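Local coordinates for putative cell adhesion protein (Bacteroides eggerthii, PDB 4GPV) that probably serves as a FimA-like fimbrial subunit that assembles into pili and takes part in cell adhesion, at residues A158-I163 / K297-T302; Y87-T92 / G192-S197. One frame throughout, in Å; residues are numbered along the deposited sequence.

Interaction 1 (A158-I163 / K297-T302); sequences AKIQLI and KSYTVT
Tyr299 lies beside Ile160 in a parallel strand pair and is bonded to the two neighbours of Ile160: its N donates to Lys159 O at 2.8 Å, while its O accepts from Gln161 N. Val301 repeats the pattern two residues on, giving its N to Gln161 O and taking Ile163 N on its O. The first bond of the series, Lys159 N to Lys297 O, is longer at 3.1 Å.

The Tyr299 side chain leaves the sheet with CG anti to its own carbonyl carbon (chi1 -59°), which places CG beside the backbone N, on the side of Lys159 and Ala158. CB stands 3.9 Å from Lys159 O, and that oxygen lies at the ring edge, 3.6 Å from CD1. Ile160 CG1 approaches the ring obliquely. Further out, CE1 meets Ala158 CB at the ring edge, and OH at the tip bonds to the backbone N of Glu294.

In the sheet, strand 146-169 is flanked by antiparallel strand 247-251 and by strand 297-306, which strand 329-343 borders in turn; both segments belong to the FimA-like C-terminal family region, placed in the transthyretin clan. Ile160, Leu162 and Val301 share the face of Tyr299, and all three touch Leu263 of the opposing sheet, as expected of a sandwich core; the side chains of Ile160 and Val301 lie side by side, pointing the same way, with their CG2 methyls in contact.

The other face is more polar. A water sits 2.7 Å from Ser298 OG and also within bonding distance of Gln161 OE1 and Tyr299 O. Ser298 OG and Lys159 NZ both reach Asp41; the lysine also pairs with Glu43, and two carboxylates beside one ammonium would probably favour its protonated form. Farther along, Ile163 CD1 crosses to Thr300 CG2 at 3.7 Å.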
loop_
_atom_site.group_PDB
_atom_site.type_symbol
_atom_site.label_atom_id
_atom_site.label_comp_id
_atom_site.label_asym_id
_atom_site.label_seq_id
_atom_site.Cartn_x
_atom_site.Cartn_y
_atom_site.Cartn_z
ATOM N N ALA A 158 1.986 -0.736 1.165
ATOM C CA ALA A 158 1.852 -1.686 2.255
ATOM C C ALA A 158 0.749 -2.661 1.854
ATOM O O ALA A 158 -0.103 -2.329 1.009
ATOM C CB ALA A 158 1.484 -0.951 3.558
ATOM N N LYS A 159 0.710 -3.820 2.476
ATOM C CA LYS A 159 -0.313 -4.811 2.212
ATOM C C LYS A 159 -1.043 -5.113 3.519
ATOM O O LYS A 159 -0.390 -5.254 4.567
ATOM C CB LYS A 159 0.362 -6.082 1.658
ATOM C CG LYS A 159 -0.602 -7.190 1.277
ATOM C CD LYS A 159 0.167 -8.306 0.545
ATOM C CE LYS A 159 0.431 -9.528 1.354
ATOM N NZ LYS A 159 1.182 -10.546 0.561
ATOM N N ILE A 160 -2.376 -5.214 3.454
ATOM C CA ILE A 160 -3.184 -5.542 4.649
ATOM C C ILE A 160 -3.985 -6.796 4.331
ATOM O O ILE A 160 -4.757 -6.767 3.384
ATOM C CB ILE A 160 -4.107 -4.354 5.051
ATOM C CG1 ILE A 160 -3.270 -3.095 5.399
ATOM C CG2 ILE A 160 -5.026 -4.755 6.255
ATOM C CD1 ILE A 160 -4.119 -1.814 5.486
ATOM N N GLN A 161 -3.843 -7.870 5.137
ATOM C CA GLN A 161 -4.596 -9.113 4.942
ATOM C C GLN A 161 -5.583 -9.274 6.075
ATOM O O GLN A 161 -5.239 -8.966 7.215
ATOM C CB GLN A 161 -3.653 -10.337 4.940
ATOM C CG GLN A 161 -2.895 -10.491 3.632
ATOM C CD GLN A 161 -1.853 -11.576 3.726
ATOM O OE1 GLN A 161 -0.790 -11.405 4.327
ATOM N NE2 GLN A 161 -2.151 -12.716 3.141
ATOM N N LEU A 162 -6.773 -9.837 5.787
ATOM C CA LEU A 162 -7.786 -10.062 6.807
ATOM C C LEU A 162 -8.087 -11.543 6.963
ATOM O O LEU A 162 -8.367 -12.229 5.974
ATOM C CB LEU A 162 -9.077 -9.283 6.443
ATOM C CG LEU A 162 -10.295 -9.536 7.312
ATOM C CD1 LEU A 162 -10.039 -9.088 8.764
ATOM C CD2 LEU A 162 -11.541 -8.859 6.732
ATOM N N ILE A 163 -8.022 -12.024 8.220
ATOM C CA ILE A 163 -8.416 -13.380 8.644
ATOM C C ILE A 163 -9.634 -13.221 9.566
ATOM O O ILE A 163 -9.515 -12.560 10.602
ATOM C CB ILE A 163 -7.243 -14.138 9.337
ATOM C CG1 ILE A 163 -6.070 -14.363 8.367
ATOM C CG2 ILE A 163 -7.701 -15.472 9.948
ATOM C CD1 ILE A 163 -4.808 -14.809 9.052
ATOM N N LYS A 297 5.547 -2.812 4.480
ATOM C CA LYS A 297 5.151 -3.710 5.582
ATOM C C LYS A 297 3.906 -4.456 5.163
ATOM O O LYS A 297 3.083 -3.944 4.391
ATOM C CB LYS A 297 4.900 -2.921 6.885
ATOM C CG LYS A 297 6.170 -2.251 7.425
ATOM C CD LYS A 297 6.667 -2.880 8.709
ATOM C CE LYS A 297 7.948 -2.210 9.161
ATOM N NZ LYS A 297 7.925 -1.850 10.603
ATOM N N SER A 298 3.750 -5.660 5.704
ATOM C CA SER A 298 2.647 -6.547 5.410
ATOM C C SER A 298 1.926 -6.820 6.735
ATOM O O SER A 298 2.524 -7.381 7.641
ATOM C CB SER A 298 3.194 -7.830 4.773
ATOM O OG SER A 298 2.180 -8.816 4.615
ATOM N N TYR A 299 0.668 -6.364 6.864
ATOM C CA TYR A 299 -0.086 -6.486 8.115
ATOM C C TYR A 299 -1.073 -7.610 8.015
ATOM O O TYR A 299 -1.824 -7.694 7.040
ATOM C CB TYR A 299 -0.859 -5.169 8.428
ATOM C CG TYR A 299 0.077 -3.983 8.546
ATOM C CD1 TYR A 299 0.479 -3.274 7.418
ATOM C CD2 TYR A 299 0.648 -3.639 9.770
ATOM C CE1 TYR A 299 1.389 -2.224 7.508
ATOM C CE2 TYR A 299 1.556 -2.578 9.872
ATOM C CZ TYR A 299 1.927 -1.881 8.731
ATOM O OH TYR A 299 2.866 -0.883 8.762
ATOM N N THR A 300 -1.111 -8.422 9.040
ATOM C CA THR A 300 -2.084 -9.511 9.122
ATOM C C THR A 300 -3.043 -9.164 10.263
ATOM O O THR A 300 -2.618 -8.956 11.413
ATOM C CB THR A 300 -1.419 -10.866 9.292
ATOM O OG1 THR A 300 -0.602 -11.147 8.148
ATOM C CG2 THR A 300 -2.452 -11.981 9.478
ATOM N N VAL A 301 -4.329 -9.017 9.922
ATOM C CA VAL A 301 -5.340 -8.673 10.906
ATOM C C VAL A 301 -6.224 -9.876 11.108
ATOM O O VAL A 301 -6.855 -10.286 10.137
ATOM C CB VAL A 301 -6.185 -7.466 10.447
ATOM C CG1 VAL A 301 -7.290 -7.137 11.465
ATOM C CG2 VAL A 301 -5.314 -6.240 10.143
ATOM N N THR A 302 -6.257 -10.442 12.339
ATOM C CA THR A 302 -7.171 -11.559 12.664
ATOM C C THR A 302 -8.282 -11.000 13.522
ATOM O O THR A 302 -8.024 -10.419 14.571
ATOM C CB THR A 302 -6.435 -12.716 13.346
ATOM O OG1 THR A 302 -5.242 -13.002 12.627
ATOM C CG2 THR A 302 -7.305 -13.977 13.484
HETATM O O HOH W 1 -0.487 -8.638 4.592
#

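Interaction 2 (Y87-T92 / G192-S197); sequences YVVANT and GRFFGS
Tyr87 and Phe195 form a T-shaped pair, the tyrosine edge directed at the phenylalanine face with ring centroids 5.0 Å apart and planes at 85°. Tyr87 CD2 does the touching, 3.6 Å from Phe195 CE1 and set toward the rim, while Tyr87 OH bonds to Glu106. Leu109 and Leu110 of helix 106-111 touch both rings.

Aliphatic groups make the remaining contacts with rings. Val89 splits its two methyls between neighbouring phenylalanines: with CG1 anti to the backbone N (chi1 179°), that methyl comes obliquely to Phe194 CD1 at 3.6 Å, and CG2 obliquely meets Phe195 CE2 at 3.5 Å. Thr92 comes tip to tip with Phe194, its CG2 lying 3.7 Å from CE1. Phe100 and Trp132 also meet the Phe194 ring. An alanine in place of Phe195 would probably leave a gap between Tyr87 and Val89, with the tyrosine edge deprived of its aromatic face.

Polar bonds lie within and beside the loop. Arg193 NE donates to Phe195 O at 3.1 Å from above the carbonyl plane, NH2 pairs with Glu200, and Phe194 O bonds to Ser134 OG on the adjoining strand. Between the two segments no hydrogen bond forms, which implies that the loop following strand 176-193 meets strand 83-90 and the loop after it through apolar contact, the T-shaped pair giving that contact a defined orientation.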
loop_
_atom_site.group_PDB
_atom_site.type_symbol
_atom_site.label_atom_id
_atom_site.label_comp_id
_atom_site.label_asym_id
_atom_site.label_seq_id
_atom_site.Cartn_x
_atom_site.Cartn_y
_atom_site.Cartn_z
ATOM N N TYR A 87 18.539 6.413 -9.493
ATOM C CA TYR A 87 17.231 6.137 -8.917
ATOM C C TYR A 87 16.498 5.240 -9.865
ATOM O O TYR A 87 16.584 5.425 -11.100
ATOM C CB TYR A 87 16.461 7.435 -8.721
ATOM C CG TYR A 87 17.008 8.351 -7.651
ATOM C CD1 TYR A 87 18.035 9.245 -7.929
ATOM C CD2 TYR A 87 16.390 8.444 -6.412
ATOM C CE1 TYR A 87 18.525 10.109 -6.949
ATOM C CE2 TYR A 87 16.841 9.336 -5.440
ATOM C CZ TYR A 87 17.910 10.166 -5.712
ATOM O OH TYR A 87 18.348 11.045 -4.751
ATOM N N VAL A 88 15.777 4.261 -9.305
ATOM C CA VAL A 88 15.014 3.302 -10.130
ATOM C C VAL A 88 13.573 3.265 -9.627
ATOM O O VAL A 88 13.338 3.149 -8.420
ATOM C CB VAL A 88 15.642 1.869 -10.129
ATOM C CG1 VAL A 88 14.783 0.880 -10.923
ATOM C CG2 VAL A 88 17.072 1.881 -10.681
ATOM N N VAL A 89 12.627 3.331 -10.549
ATOM C CA VAL A 89 11.213 3.176 -10.244
ATOM C C VAL A 89 10.712 2.066 -11.147
ATOM O O VAL A 89 10.890 2.158 -12.353
ATOM C CB VAL A 89 10.374 4.480 -10.394
ATOM C CG1 VAL A 89 8.901 4.205 -10.087
ATOM C CG2 VAL A 89 10.895 5.599 -9.487
ATOM N N ALA A 90 10.090 1.036 -10.578
ATOM C CA ALA A 90 9.555 -0.063 -11.393
ATOM C C ALA A 90 8.039 -0.016 -11.434
ATOM O O ALA A 90 7.389 0.385 -10.453
ATOM C CB ALA A 90 9.988 -1.403 -10.794
ATOM N N ASN A 91 7.481 -0.473 -12.552
ATOM C CA ASN A 91 6.070 -0.771 -12.770
ATOM C C ASN A 91 5.158 0.438 -12.814
ATOM O O ASN A 91 3.965 0.300 -12.574
ATOM C CB ASN A 91 5.595 -1.814 -11.732
ATOM C CG ASN A 91 6.256 -3.153 -11.925
ATOM O OD1 ASN A 91 6.688 -3.499 -13.030
ATOM N ND2 ASN A 91 6.287 -3.983 -10.883
ATOM N N THR A 92 5.664 1.587 -13.283
ATOM C CA THR A 92 4.783 2.746 -13.489
ATOM C C THR A 92 4.495 2.934 -15.003
ATOM O O THR A 92 3.796 3.870 -15.374
ATOM C CB THR A 92 5.324 4.031 -12.877
ATOM O OG1 THR A 92 6.539 4.448 -13.548
ATOM C CG2 THR A 92 5.468 3.961 -11.342
ATOM N N GLY A 192 1.359 8.112 -2.901
ATOM C CA GLY A 192 2.440 7.136 -2.881
ATOM C C GLY A 192 3.713 7.858 -3.259
ATOM O O GLY A 192 3.872 8.264 -4.415
ATOM N N ARG A 193 4.596 8.076 -2.273
ATOM C CA ARG A 193 5.867 8.727 -2.487
ATOM C C ARG A 193 6.893 7.709 -2.874
ATOM O O ARG A 193 7.089 6.708 -2.154
ATOM C CB ARG A 193 6.314 9.447 -1.203
ATOM C CG ARG A 193 5.861 10.870 -1.079
ATOM C CD ARG A 193 6.577 11.775 -2.066
ATOM N NE ARG A 193 7.866 12.284 -1.605
ATOM C CZ ARG A 193 8.043 13.466 -1.032
ATOM N NH1 ARG A 193 7.006 14.257 -0.791
ATOM N NH2 ARG A 193 9.254 13.862 -0.680
ATOM N N PHE A 194 7.552 7.918 -4.023
ATOM C CA PHE A 194 8.571 6.957 -4.414
ATOM C C PHE A 194 9.856 7.159 -3.649
ATOM O O PHE A 194 10.568 6.188 -3.401
ATOM C CB PHE A 194 8.846 7.062 -5.936
ATOM C CG PHE A 194 7.619 6.754 -6.757
ATOM C CD1 PHE A 194 7.317 5.443 -7.125
ATOM C CD2 PHE A 194 6.755 7.775 -7.163
ATOM C CE1 PHE A 194 6.180 5.161 -7.894
ATOM C CE2 PHE A 194 5.601 7.485 -7.908
ATOM C CZ PHE A 194 5.316 6.187 -8.255
ATOM N N PHE A 195 10.213 8.430 -3.360
ATOM C CA PHE A 195 11.449 8.769 -2.660
ATOM C C PHE A 195 11.114 9.740 -1.551
ATOM O O PHE A 195 9.945 9.973 -1.266
ATOM C CB PHE A 195 12.481 9.338 -3.648
ATOM C CG PHE A 195 12.758 8.374 -4.762
ATOM C CD1 PHE A 195 13.512 7.225 -4.537
ATOM C CD2 PHE A 195 12.203 8.566 -6.023
ATOM C CE1 PHE A 195 13.685 6.280 -5.541
ATOM C CE2 PHE A 195 12.380 7.617 -7.026
ATOM C CZ PHE A 195 13.168 6.506 -6.792
ATOM N N GLY A 196 12.122 10.243 -0.882
ATOM C CA GLY A 196 11.873 11.150 0.223
ATOM C C GLY A 196 12.052 10.446 1.541
ATOM O O GLY A 196 12.406 9.262 1.600
ATOM N N SER A 197 11.820 11.187 2.601
ATOM C CA SER A 197 12.043 10.692 3.944
ATOM C C SER A 197 10.966 9.710 4.358
ATOM O O SER A 197 9.857 9.707 3.819
ATOM C CB SER A 197 12.064 11.849 4.926
ATOM O OG SER A 197 10.756 12.383 5.051
#

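Along the chain the segments alternate: 87-92, 158-163, 192-197, then 297-302, so the two long-range contacts cross rather than follow one another. Their centres lie 22 Å apart and their nearest atoms about 9 Å, without touching. One large mixed sheet connects them: strand 83-90 pairs with 133-138, which pairs with 146-169, the strand that carries one side of interaction 1. Interaction 1 is thus made within that sheet, whereas interaction 2 brings the loop following strand 176-193 of the second sheet against it. Interaction 1 joins strands within one sheet and interaction 2 joins the two sheets, so distant parts of the chain meet in one elongated subunit.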